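Long-range contacts in alpha-1,3-glucanase (Streptomyces thermodiastaticus, PDB 7C7D), which probably hydrolyses internal alpha-1,3-glucosidic linkages in alpha-1,3-glucan, as a thermostable endoglucanase of glycoside hydrolase family 87: residues D424-I432 and N455-N466; R486-I494 and N516-V524. All coordinates share one frame; numbering follows the deposited sequence. Where two conformers were deposited one is given.

Contact 1 (D424-I432 and N455-N466); sequences DTNALGSGI and NTLVRTGAINPN
Asp424 and Arg459 illustrate how an acid and an arginine on adjacent turns can lock together side by side. The guanidinium presents its NE edge: NE gives a hydrogen bond to Asp424 OD1 at 2.8 Å, and NH2 gives a nearly straight one to Asp424 OD2 at 3.0 Å. Both oxygens lie close to the guanidinium plane, yet the carboxylate is turned 33° against it, and both nitrogens meet its syn side from somewhat out of plane. A bend in the arginine chain at chi3 (-57°) turns this edge onto the acid, and Val458 CG1 lies over the rim of one guanidinium face. Each carboxylate oxygen has a further partner, OD1 in Arg90 and OD2 in the backbone N of Gly89, an arrangement likely to stabilise the ionised acid. Asp424 N is meanwhile hydrogen-bonded to Val458 O.

Further along, Thr425 and Thr460 pass each other at a slant, Thr425 OG1 lying 3.4 Å from Thr460 CB. Thr425 OG1 donates to a bridging water at 2.6 Å; that water in turn donates to Asn426 O and Gly429 O, tying Thr425 to the type II turn of Asn426-Gly429, with a weak link across to Gly461 N. Ala427 CB lies 3.9 Å from Pro465 CD, while Leu428 CD2 makes apolar contact with the amides of Asn464, set by an Asx turn to Asn466 N, and of Asn466, which turns to Pro154. At the other end Ile432 stands at about a right angle to Asn455, its CD1 3.7 Å from Asn455 CG, and also crosses Leu457. Asn420 N and Val417 O hold that asparagine's amide.

Stacked turns of this kind, each placed over the equivalent corner of the preceding coil, are characteristic of a right-handed parallel beta-helix, as in pectate lyase-like proteins.

Contact 2 (R486-I494 and N516-V524); sequences RVDITDTTI and NVTVDGAAV
The flat carboxylate of Asp488 lies alongside Thr518, both side chains pointing the same way, and its OD2 sits at the edge of the Arg486 guanidinium, in that group's plane. Arg486 NE meets the syn lone pair of Asp488 OD2 at 2.9 Å; a weaker bond from NE goes to OD1. The arginine chain is extended from CG to NE, and this lays its edge beside the acid two residues on. A water sits 2.8 Å from both Asp488 OD1 and Thr518 OG1 and close to Asn516 O, so carboxylate, hydroxyl and backbone meet around one solvent molecule.

The strands that carry these groups run parallel, in step from Val487 opposite Val517 to Ile494 opposite Val524. On the face of Val487 and Ile489 the contact is apolar. Ile489 CG1 stands anti to the carbonyl carbon (chi1 -57°), which sends CD1 between the two valines of the next strand, 4.1 Å from Val517 CG1 and equally far from Val519 CG2. Phe502 and Phe504 pack over this valine pair. Across the sheet, Thr490 CG2 slants past Asp520 CB at 4.2 Å; their polar ends look elsewhere, Thr490 OG1 to Asp453 and the Asp520 carboxylate to Arg543 and Asn544.

A corner at Asp491 interrupts the strand. Gly521, facing it, adopts a positive phi (93°), and its O accepts from Thr492 N at 3.1 Å. A second water there donates to Gly521 O, weakly to Ile489 O, and bonds with Thr492 OG1.

The chemistry implies a divided interface: parallel-strand backbone bonds, re-set at the corner, hold the register; aliphatic groups, backed by Phe502 and Phe504, pack the buried face; elsewhere Arg486 pairs with Asp488 and Asp520 with Arg543, the latter probably easing the nearness of Asp491 OD1 to Asp520 OD1 (5.9 Å).

Overall arrangement
From the N terminus the chain first builds the calcium-binding beta domain, whose Gly89 and Arg90 meet contact 1, and then winds through successive coils of the beta-helix. Contact 1 closes the excursion from 432 to 455, joining the turn after strand 415-423 to the turn after strand 449-458. Only after it is complete does contact 2 open, closing the loop from 494 to 516 by pairing strands 486-495 and 517-527. The two follow in series, neither nesting nor crossing, with centres about 17 Å apart. Strand 449-458 pairs with strand 486-495 and joins them directly: Asn455 and Leu457 of contact 1 probably exchange backbone hydrogen bonds with Thr493 of contact 2.

Contact 1 (D424-I432 and N455-N466)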
ATOM      1  N   ASP A 424      -6.262   7.845  -2.036  1.00 10.22           N
ATOM      2  CA  ASP A 424      -5.503   8.908  -1.375  1.00 10.52           C
ATOM      3  C   ASP A 424      -3.994   8.769  -1.605  1.00 10.97           C
ATOM      4  O   ASP A 424      -3.228   8.440  -0.695  1.00 12.74           O
ATOM      5  CB  ASP A 424      -5.816   8.951   0.126  1.00 11.12           C
ATOM      6  CG  ASP A 424      -7.216   9.432   0.411  1.00 11.10           C
ATOM      7  OD1 ASP A 424      -7.598  10.482  -0.138  1.00 11.14           O
ATOM      8  OD2 ASP A 424      -7.937   8.756   1.179  1.00 11.38           O
ATOM      9  N   THR A 425      -3.575   9.054  -2.833  1.00 11.73           N
ATOM     10  CA  THR A 425      -2.153   9.094  -3.148  1.00 12.38           C
ATOM     11  C   THR A 425      -1.641  10.533  -3.198  1.00 12.35           C
ATOM     12  O   THR A 425      -2.395  11.507  -3.171  1.00 13.37           O
ATOM     13  CB  THR A 425      -1.844   8.339  -4.452  1.00 14.40           C
ATOM     14  OG1 THR A 425      -2.514   8.964  -5.551  1.00 15.00           O
ATOM     15  CG2 THR A 425      -2.299   6.891  -4.356  1.00 14.96           C
ATOM     16  N   ASN A 426      -0.319  10.654  -3.297  1.00 12.62           N
ATOM     17  CA  ASN A 426       0.327  11.938  -3.072  1.00 13.37           C
ATOM     18  C   ASN A 426       1.350  12.259  -4.150  1.00 13.03           C
ATOM     19  O   ASN A 426       1.414  11.577  -5.177  1.00 13.95           O
ATOM     20  CB  ASN A 426       0.949  11.947  -1.680  1.00 13.85           C
ATOM     21  CG  ASN A 426      -0.107  11.930  -0.606  1.00 13.34           C
ATOM     22  OD1 ASN A 426      -0.830  12.905  -0.445  1.00 14.83           O
ATOM     23  ND2 ASN A 426      -0.219  10.817   0.119  1.00 13.55           N
ATOM     24  N   ALA A 427       2.142  13.302  -3.920  1.00 13.84           N
ATOM     25  CA  ALA A 427       3.067  13.771  -4.935  1.00 14.94           C
ATOM     26  C   ALA A 427       4.026  12.662  -5.332  1.00 15.13           C
ATOM     27  O   ALA A 427       4.433  11.828  -4.516  1.00 15.16           O
ATOM     28  CB  ALA A 427       3.849  14.977  -4.415  1.00 16.29           C
ATOM     29  N   LEU A 428       4.378  12.663  -6.606  1.00 14.54           N
ATOM     30  CA  LEU A 428       5.369  11.819  -7.269  1.00 14.50           C
ATOM     31  C   LEU A 428       4.747  10.560  -7.852  1.00 15.68           C
ATOM     32  O   LEU A 428       5.470   9.777  -8.475  1.00 17.21           O
ATOM     33  CB  LEU A 428       6.619  11.474  -6.433  1.00 16.05           C
ATOM     34  CG  LEU A 428       7.360  12.680  -5.846  1.00 18.23           C
ATOM     35  CD1 LEU A 428       8.559  12.230  -5.026  1.00 19.84           C
ATOM     36  CD2 LEU A 428       7.797  13.638  -6.941  1.00 19.88           C
ATOM     37  N   GLY A 429       3.438  10.354  -7.706  1.00 15.65           N
ATOM     38  CA  GLY A 429       2.816   9.171  -8.267  1.00 16.21           C
ATOM     39  C   GLY A 429       1.366   9.311  -8.677  1.00 13.65           C
ATOM     40  O   GLY A 429       0.803  10.407  -8.685  1.00 14.66           O
ATOM     41  N   SER A 430       0.787   8.166  -9.024  1.00 11.42           N
ATOM     42  CA  SER A 430      -0.571   7.965  -9.501  1.00 11.08           C
ATOM     43  C   SER A 430      -1.203   6.868  -8.648  1.00 10.80           C
ATOM     44  O   SER A 430      -0.523   6.176  -7.885  1.00 11.24           O
ATOM     45  CB  SER A 430      -0.538   7.487 -10.961  1.00 11.50           C
ATOM     46  OG  SER A 430      -0.054   8.504 -11.821  1.00 12.43           O
ATOM     47  N   GLY A 431      -2.516   6.679  -8.790  1.00 10.26           N
ATOM     48  CA  GLY A 431      -3.125   5.493  -8.204  1.00 10.71           C
ATOM     49  C   GLY A 431      -2.513   4.218  -8.754  1.00  9.51           C
ATOM     50  O   GLY A 431      -2.067   3.349  -8.001  1.00 10.41           O
ATOM     51  N   ILE A 432      -2.486   4.093 -10.084  1.00  9.66           N
ATOM     52  CA  ILE A 432      -1.814   3.009 -10.789  1.00 10.16           C
ATOM     53  C   ILE A 432      -0.900   3.617 -11.843  1.00  9.79           C
ATOM     54  O   ILE A 432      -1.319   4.498 -12.604  1.00 10.76           O
ATOM     55  CB  ILE A 432      -2.817   2.051 -11.464  1.00 10.53           C
ATOM     56  CG1 ILE A 432      -3.635   1.296 -10.416  1.00 10.64           C
ATOM     57  CG2 ILE A 432      -2.099   1.080 -12.400  1.00 12.64           C
ATOM     58  CD1 ILE A 432      -4.818   0.506 -10.986  1.00 11.40           C
ATOM     59  N   ASN A 455     -10.290  -2.051 -11.304  1.00 10.06           N
ATOM     60  CA  ASN A 455      -9.739  -1.296 -10.188  1.00 10.16           C
ATOM     61  C   ASN A 455     -10.582  -0.054  -9.902  1.00 10.34           C
ATOM     62  O   ASN A 455     -11.229   0.504 -10.791  1.00 10.81           O
ATOM     63  CB  ASN A 455      -8.295  -0.884 -10.494  1.00 10.52           C
ATOM     64  CG  ASN A 455      -7.405  -2.079 -10.756  1.00  9.86           C
ATOM     65  OD1 ASN A 455      -6.986  -2.761  -9.821  1.00 10.81           O
ATOM     66  ND2 ASN A 455      -7.141  -2.362 -12.031  1.00 10.82           N
ATOM     67  N   THR A 456     -10.567   0.373  -8.640  1.00 10.26           N
ATOM     68  CA  THR A 456     -11.245   1.582  -8.189  1.00 10.03           C
ATOM     69  C   THR A 456     -10.214   2.506  -7.562  1.00  9.71           C
ATOM     70  O   THR A 456      -9.475   2.092  -6.660  1.00 10.74           O
ATOM     71  CB  THR A 456     -12.349   1.243  -7.190  1.00 12.43           C
ATOM     72  OG1 THR A 456     -13.350   0.482  -7.868  1.00 14.71           O
ATOM     73  CG2 THR A 456     -12.993   2.507  -6.640  1.00 12.38           C
ATOM     74  N   LEU A 457     -10.170   3.745  -8.049  1.00  9.57           N
ATOM     75  CA  LEU A 457      -9.143   4.726  -7.697  1.00  9.54           C
ATOM     76  C   LEU A 457      -9.845   5.960  -7.153  1.00 10.07           C
ATOM     77  O   LEU A 457     -10.580   6.631  -7.892  1.00 10.58           O
ATOM     78  CB  LEU A 457      -8.317   5.102  -8.925  1.00 10.42           C
ATOM     79  CG  LEU A 457      -7.762   3.933  -9.742  1.00 10.54           C
ATOM     80  CD1 LEU A 457      -6.991   4.437 -10.952  1.00 12.02           C
ATOM     81  CD2 LEU A 457      -6.882   3.040  -8.883  1.00 12.27           C
ATOM     82  N   VAL A 458      -9.632   6.254  -5.870  1.00  9.98           N
ATOM     83  CA  VAL A 458     -10.391   7.276  -5.149  1.00 10.22           C
ATOM     84  C   VAL A 458      -9.420   8.341  -4.642  1.00  9.98           C
ATOM     85  O   VAL A 458      -8.502   8.033  -3.869  1.00 10.51           O
ATOM     86  CB  VAL A 458     -11.175   6.664  -3.980  1.00 11.09           C
ATOM     87  CG1 VAL A 458     -11.986   7.737  -3.266  1.00 13.11           C
ATOM     88  CG2 VAL A 458     -12.077   5.525  -4.467  1.00 12.71           C
ATOM     89  N   ARG A 459      -9.614   9.587  -5.070  1.00 10.11           N
ATOM     90  CA  ARG A 459      -8.762  10.697  -4.639  1.00 10.38           C
ATOM     91  C   ARG A 459      -7.283  10.403  -4.909  1.00 10.43           C
ATOM     92  O   ARG A 459      -6.418  10.599  -4.049  1.00 11.27           O
ATOM     93  CB  ARG A 459      -9.004  11.068  -3.169  1.00 11.54           C
ATOM     94  CG  ARG A 459     -10.426  11.577  -2.884  1.00 11.89           C
ATOM     95  CD  ARG A 459     -10.633  11.938  -1.398  1.00 12.35           C
ATOM     96  NE  ARG A 459     -10.326  10.788  -0.552  1.00 12.00           N
ATOM     97  CZ  ARG A 459     -11.196   9.831  -0.239  1.00 12.44           C
ATOM     98  NH1 ARG A 459     -12.460   9.921  -0.634  1.00 13.77           N
ATOM     99  NH2 ARG A 459     -10.805   8.777   0.461  1.00 13.37           N
ATOM    100  N   THR A 460      -6.996   9.929  -6.122  1.00 10.18           N
ATOM    101  CA  THR A 460      -5.638   9.635  -6.558  1.00 10.60           C
ATOM    102  C   THR A 460      -5.205  10.586  -7.667  1.00 10.75           C
ATOM    103  O   THR A 460      -6.031  11.141  -8.402  1.00 11.43           O
ATOM    104  CB  THR A 460      -5.463   8.168  -6.999  1.00 10.62           C
ATOM    105  OG1 THR A 460      -6.147   7.914  -8.236  1.00 11.16           O
ATOM    106  CG2 THR A 460      -5.935   7.204  -5.910  1.00 11.13           C
ATOM    107  N   GLY A 461      -3.891  10.735  -7.796  1.00 13.48           N
ATOM    108  CA  GLY A 461      -3.261  11.767  -8.592  1.00 13.57           C
ATOM    109  C   GLY A 461      -2.818  12.938  -7.726  1.00 14.24           C
ATOM    110  O   GLY A 461      -3.308  13.152  -6.614  1.00 15.85           O
ATOM    111  N   ALA A 462      -1.866  13.713  -8.245  1.00 14.70           N
ATOM    112  CA  ALA A 462      -1.242  14.752  -7.428  1.00 15.65           C
ATOM    113  C   ALA A 462      -0.338  15.618  -8.291  1.00 16.24           C
ATOM    114  O   ALA A 462       0.175  15.175  -9.322  1.00 17.41           O
ATOM    115  CB  ALA A 462      -0.412  14.151  -6.289  1.00 16.87           C
ATOM    116  N   ILE A 463      -0.119  16.854  -7.834  1.00 18.12           N
ATOM    117  CA  ILE A 463       0.878  17.717  -8.459  1.00 20.47           C
ATOM    118  C   ILE A 463       2.263  17.148  -8.205  1.00 21.62           C
ATOM    119  O   ILE A 463       2.631  16.870  -7.057  1.00 23.55           O
ATOM    120  CB  ILE A 463       0.789  19.146  -7.899  1.00 25.21           C
ATOM    121  CG1 ILE A 463      -0.554  19.773  -8.236  1.00 28.20           C
ATOM    122  CG2 ILE A 463       1.942  20.006  -8.421  1.00 26.76           C
ATOM    123  CD1 ILE A 463      -0.673  20.211  -9.674  1.00 29.72           C
ATOM    124  N   ASN A 464       3.042  16.981  -9.270  1.00 23.49           N
ATOM    125  CA  ASN A 464       4.457  16.684  -9.105  1.00 27.44           C
ATOM    126  C   ASN A 464       5.207  17.995  -8.920  1.00 29.41           C
ATOM    127  O   ASN A 464       5.204  18.831  -9.832  1.00 29.41           O
ATOM    128  CB  ASN A 464       5.018  15.947 -10.315  1.00 30.70           C
ATOM    129  CG  ASN A 464       6.424  15.396 -10.064  1.00 32.65           C
ATOM    130  OD1 ASN A 464       7.310  16.118  -9.612  1.00 33.97           O
ATOM    131  ND2 ASN A 464       6.636  14.124 -10.375  1.00 33.14           N
ATOM    132  N   PRO A 465       5.863  18.214  -7.779  1.00 31.37           N
ATOM    133  CA  PRO A 465       6.553  19.493  -7.556  1.00 33.78           C
ATOM    134  C   PRO A 465       7.734  19.711  -8.474  1.00 37.19           C
ATOM    135  O   PRO A 465       8.217  20.847  -8.574  1.00 37.47           O
ATOM    136  CB  PRO A 465       7.013  19.388  -6.098  1.00 33.73           C
ATOM    137  CG  PRO A 465       7.187  17.921  -5.886  1.00 33.31           C
ATOM    138  CD  PRO A 465       6.087  17.266  -6.675  1.00 31.92           C
ATOM    139  N   ASN A 466       8.219  18.669  -9.143  1.00 40.43           N
ATOM    140  CA  ASN A 466       9.345  18.855 -10.042  1.00 45.05           C
ATOM    141  C   ASN A 466       8.931  19.564 -11.338  1.00 51.25           C
ATOM    142  O   ASN A 466       9.737  20.339 -11.871  1.00 52.32           O
ATOM    143  CB  ASN A 466      10.078  17.522 -10.254  1.00 42.92           C
ATOM    144  CG  ASN A 466      10.713  16.979  -8.958  1.00 42.58           C
ATOM    145  OD1 ASN A 466      11.466  17.676  -8.279  1.00 43.21           O
ATOM    146  ND2 ASN A 466      10.388  15.732  -8.614  1.00 41.70           N
TER
HETATM  147  O   HOH W   1      -0.918  10.747  -6.602  1.00 15.43           O
HETATM  148  O   HOH W   2      -3.052  14.671  -4.396  1.00 25.11           O

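Contact 2 (R486-I494 and N516-V524)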
ATOM      1  N   ARG A 486       0.685  -4.726 -25.249  1.00 14.44           N
ATOM      2  CA  ARG A 486      -0.703  -4.290 -25.279  1.00 15.75           C
ATOM      3  C   ARG A 486      -1.128  -3.971 -23.852  1.00 14.36           C
ATOM      4  O   ARG A 486      -0.855  -4.745 -22.931  1.00 16.31           O
ATOM      5  CB  ARG A 486      -1.550  -5.432 -25.839  1.00 21.96           C
ATOM      6  CG  ARG A 486      -3.041  -5.236 -25.841  1.00 29.31           C
ATOM      7  CD  ARG A 486      -3.692  -6.566 -26.196  1.00 34.74           C
ATOM      8  NE  ARG A 486      -5.143  -6.484 -26.280  1.00 40.42           N
ATOM      9  CZ  ARG A 486      -5.825  -6.591 -27.413  1.00 44.11           C
ATOM     10  NH1 ARG A 486      -5.181  -6.787 -28.556  1.00 44.69           N
ATOM     11  NH2 ARG A 486      -7.148  -6.508 -27.404  1.00 45.90           N
ATOM     12  N   VAL A 487      -1.766  -2.824 -23.651  1.00 13.09           N
ATOM     13  CA  VAL A 487      -2.223  -2.419 -22.324  1.00 13.00           C
ATOM     14  C   VAL A 487      -3.734  -2.268 -22.397  1.00 11.64           C
ATOM     15  O   VAL A 487      -4.246  -1.400 -23.119  1.00 13.11           O
ATOM     16  CB  VAL A 487      -1.546  -1.129 -21.842  1.00 13.51           C
ATOM     17  CG1 VAL A 487      -2.030  -0.772 -20.450  1.00 14.84           C
ATOM     18  CG2 VAL A 487      -0.025  -1.278 -21.868  1.00 15.23           C
ATOM     19  N   ASP A 488      -4.446  -3.130 -21.672  1.00 11.57           N
ATOM     20  CA  ASP A 488      -5.905  -3.185 -21.693  1.00 12.06           C
ATOM     21  C   ASP A 488      -6.421  -2.717 -20.341  1.00 11.60           C
ATOM     22  O   ASP A 488      -6.236  -3.407 -19.333  1.00 12.92           O
ATOM     23  CB  ASP A 488      -6.379  -4.610 -21.968  1.00 15.52           C
ATOM     24  CG  ASP A 488      -5.974  -5.100 -23.329  1.00 20.18           C
ATOM     25  OD1 ASP A 488      -6.087  -4.331 -24.298  1.00 22.41           O
ATOM     26  OD2 ASP A 488      -5.558  -6.270 -23.436  1.00 23.07           O
ATOM     27  N   ILE A 489      -7.070  -1.558 -20.325  1.00 11.79           N
ATOM     28  CA  ILE A 489      -7.528  -0.917 -19.099  1.00 11.42           C
ATOM     29  C   ILE A 489      -9.049  -0.974 -19.114  1.00 10.47           C
ATOM     30  O   ILE A 489      -9.703  -0.218 -19.843  1.00 11.39           O
ATOM     31  CB  ILE A 489      -7.008   0.521 -18.991  1.00 11.42           C
ATOM     32  CG1 ILE A 489      -5.476   0.545 -19.057  1.00 13.06           C
ATOM     33  CG2 ILE A 489      -7.511   1.179 -17.721  1.00 12.55           C
ATOM     34  CD1 ILE A 489      -4.892   1.888 -19.443  1.00 13.37           C
ATOM     35  N   THR A 490      -9.613  -1.865 -18.306  1.00 10.13           N
ATOM     36  CA  THR A 490     -11.031  -2.182 -18.393  1.00 11.00           C
ATOM     37  C   THR A 490     -11.714  -2.061 -17.042  1.00 10.43           C
ATOM     38  O   THR A 490     -11.125  -2.342 -15.998  1.00 10.87           O
ATOM     39  CB  THR A 490     -11.262  -3.603 -18.929  1.00 13.02           C
ATOM     40  OG1 THR A 490     -10.552  -4.535 -18.107  1.00 14.14           O
ATOM     41  CG2 THR A 490     -10.769  -3.732 -20.347  1.00 14.97           C
ATOM     42  N   ASP A 491     -12.982  -1.655 -17.088  1.00 11.62           N
ATOM     43  CA  ASP A 491     -13.854  -1.605 -15.917  0.60 11.75           C
ATOM     44  C   ASP A 491     -13.200  -0.881 -14.745  1.00 11.04           C
ATOM     45  O   ASP A 491     -13.112  -1.383 -13.625  1.00 12.67           O
ATOM     46  CB  ASP A 491     -14.357  -2.991 -15.534  0.60 13.87           C
ATOM     47  CG  ASP A 491     -15.336  -3.538 -16.546  0.60 17.60           C
ATOM     48  OD1 ASP A 491     -15.774  -2.769 -17.433  0.60 19.12           O
ATOM     49  OD2 ASP A 491     -15.668  -4.732 -16.461  0.60 20.40           O
ATOM     50  N   THR A 492     -12.752   0.338 -15.013  1.00 10.90           N
ATOM     51  CA  THR A 492     -12.102   1.158 -13.998  1.00 10.82           C
ATOM     52  C   THR A 492     -13.096   2.164 -13.435  1.00 10.74           C
ATOM     53  O   THR A 492     -13.797   2.844 -14.191  1.00 12.67           O
ATOM     54  CB  THR A 492     -10.908   1.915 -14.587  1.00 11.26           C
ATOM     55  OG1 THR A 492     -10.091   1.025 -15.348  1.00 12.24           O
ATOM     56  CG2 THR A 492     -10.055   2.503 -13.478  1.00 12.27           C
ATOM     57  N   THR A 493     -13.139   2.273 -12.116  1.00 10.67           N
ATOM     58  CA  THR A 493     -13.911   3.304 -11.434  1.00 10.43           C
ATOM     59  C   THR A 493     -12.920   4.331 -10.907  1.00 10.35           C
ATOM     60  O   THR A 493     -12.002   3.974 -10.164  1.00 11.58           O
ATOM     61  CB  THR A 493     -14.727   2.688 -10.300  1.00 11.87           C
ATOM     62  OG1 THR A 493     -15.631   1.726 -10.853  1.00 13.59           O
ATOM     63  CG2 THR A 493     -15.513   3.742  -9.542  1.00 13.62           C
ATOM     64  N   ILE A 494     -13.081   5.585 -11.320  1.00 10.25           N
ATOM     65  CA  ILE A 494     -12.176   6.667 -10.933  1.00 10.24           C
ATOM     66  C   ILE A 494     -13.025   7.782 -10.333  1.00 10.58           C
ATOM     67  O   ILE A 494     -13.873   8.358 -11.026  1.00 12.47           O
ATOM     68  CB  ILE A 494     -11.327   7.177 -12.111  1.00 10.56           C
ATOM     69  CG1 ILE A 494     -10.537   6.020 -12.742  1.00 11.56           C
ATOM     70  CG2 ILE A 494     -10.407   8.286 -11.643  1.00 12.17           C
ATOM     71  CD1 ILE A 494      -9.636   6.413 -13.902  1.00 13.32           C
ATOM     72  N   ASN A 516      -0.862   1.031 -28.374  1.00 13.36           N
ATOM     73  CA  ASN A 516      -1.397  -0.288 -28.026  1.00 14.00           C
ATOM     74  C   ASN A 516      -2.219  -0.244 -26.746  1.00 12.52           C
ATOM     75  O   ASN A 516      -2.356  -1.253 -26.049  1.00 14.00           O
ATOM     76  CB  ASN A 516      -0.315  -1.370 -27.931  1.00 15.24           C
ATOM     77  CG  ASN A 516       0.612  -1.371 -29.125  1.00 17.25           C
ATOM     78  OD1 ASN A 516       0.162  -1.358 -30.269  1.00 19.04           O
ATOM     79  ND2 ASN A 516       1.916  -1.396 -28.867  1.00 19.86           N
ATOM     80  N   VAL A 517      -2.785   0.920 -26.440  1.00 12.09           N
ATOM     81  CA  VAL A 517      -3.570   1.123 -25.230  1.00 12.16           C
ATOM     82  C   VAL A 517      -5.045   1.150 -25.596  1.00 11.37           C
ATOM     83  O   VAL A 517      -5.453   1.874 -26.512  1.00 12.46           O
ATOM     84  CB  VAL A 517      -3.179   2.436 -24.533  1.00 13.71           C
ATOM     85  CG1 VAL A 517      -4.143   2.756 -23.376  1.00 14.80           C
ATOM     86  CG2 VAL A 517      -1.748   2.370 -24.047  1.00 14.17           C
ATOM     87  N   THR A 518      -5.841   0.367 -24.876  1.00 11.66           N
ATOM     88  CA  THR A 518      -7.295   0.406 -24.973  1.00 12.45           C
ATOM     89  C   THR A 518      -7.865   0.666 -23.592  1.00 12.30           C
ATOM     90  O   THR A 518      -7.519  -0.034 -22.635  1.00 13.37           O
ATOM     91  CB  THR A 518      -7.842  -0.925 -25.492  1.00 14.95           C
ATOM     92  OG1 THR A 518      -7.266  -1.202 -26.772  1.00 16.86           O
ATOM     93  CG2 THR A 518      -9.364  -0.865 -25.620  1.00 16.92           C
ATOM     94  N   VAL A 519      -8.715   1.682 -23.485  1.00 11.65           N
ATOM     95  CA  VAL A 519      -9.508   1.918 -22.287  1.00 11.37           C
ATOM     96  C   VAL A 519     -10.941   1.554 -22.642  1.00 11.22           C
ATOM     97  O   VAL A 519     -11.539   2.177 -23.530  1.00 13.04           O
ATOM     98  CB  VAL A 519      -9.406   3.379 -21.824  1.00 12.42           C
ATOM     99  CG1 VAL A 519     -10.338   3.630 -20.637  1.00 13.42           C
ATOM    100  CG2 VAL A 519      -7.968   3.720 -21.475  1.00 13.99           C
ATOM    101  N   ASP A 520     -11.481   0.528 -21.986  1.00 10.87           N
ATOM    102  CA  ASP A 520     -12.812   0.026 -22.311  1.00 11.06           C
ATOM    103  C   ASP A 520     -13.593  -0.168 -21.022  1.00 10.41           C
ATOM    104  O   ASP A 520     -13.357  -1.132 -20.285  1.00 10.74           O
ATOM    105  CB  ASP A 520     -12.737  -1.279 -23.108  1.00 12.76           C
ATOM    106  CG  ASP A 520     -14.092  -1.747 -23.608  1.00 15.81           C
ATOM    107  OD1 ASP A 520     -15.137  -1.327 -23.073  1.00 13.82           O
ATOM    108  OD2 ASP A 520     -14.111  -2.558 -24.557  1.00 22.04           O
ATOM    109  N   GLY A 521     -14.531   0.735 -20.766  1.00 10.48           N
ATOM    110  CA  GLY A 521     -15.414   0.614 -19.631  1.00 10.30           C
ATOM    111  C   GLY A 521     -14.871   1.366 -18.438  1.00 10.78           C
ATOM    112  O   GLY A 521     -13.920   0.909 -17.802  1.00 11.46           O
ATOM    113  N   ALA A 522     -15.441   2.523 -18.131  1.00 10.94           N
ATOM    114  CA  ALA A 522     -15.004   3.257 -16.959  1.00 11.54           C
ATOM    115  C   ALA A 522     -16.154   4.107 -16.457  1.00 11.56           C
ATOM    116  O   ALA A 522     -16.980   4.596 -17.235  1.00 13.37           O
ATOM    117  CB  ALA A 522     -13.773   4.126 -17.244  1.00 12.07           C
ATOM    118  N   ALA A 523     -16.210   4.258 -15.143  1.00 11.93           N
ATOM    119  CA  ALA A 523     -17.125   5.174 -14.472  1.00 12.77           C
ATOM    120  C   ALA A 523     -16.257   6.228 -13.803  1.00 12.22           C
ATOM    121  O   ALA A 523     -15.563   5.938 -12.822  1.00 12.58           O
ATOM    122  CB  ALA A 523     -17.971   4.437 -13.437  1.00 15.62           C
ATOM    123  N   VAL A 524     -16.266   7.436 -14.354  1.00 11.70           N
ATOM    124  CA  VAL A 524     -15.379   8.512 -13.931  1.00 11.94           C
ATOM    125  C   VAL A 524     -16.255   9.617 -13.366  1.00 12.69           C
ATOM    126  O   VAL A 524     -17.142  10.126 -14.055  1.00 15.34           O
ATOM    127  CB  VAL A 524     -14.528   9.021 -15.106  1.00 12.35           C
ATOM    128  CG1 VAL A 524     -13.596  10.128 -14.659  1.00 14.39           C
ATOM    129  CG2 VAL A 524     -13.739   7.872 -15.742  1.00 13.34           C
TER
HETATM  130  O   HOH W   3      -4.934  -2.609 -26.112  1.00 19.53           O
HETATM  131  O   HOH W   4     -11.179   1.259 -17.892  1.00 11.88           O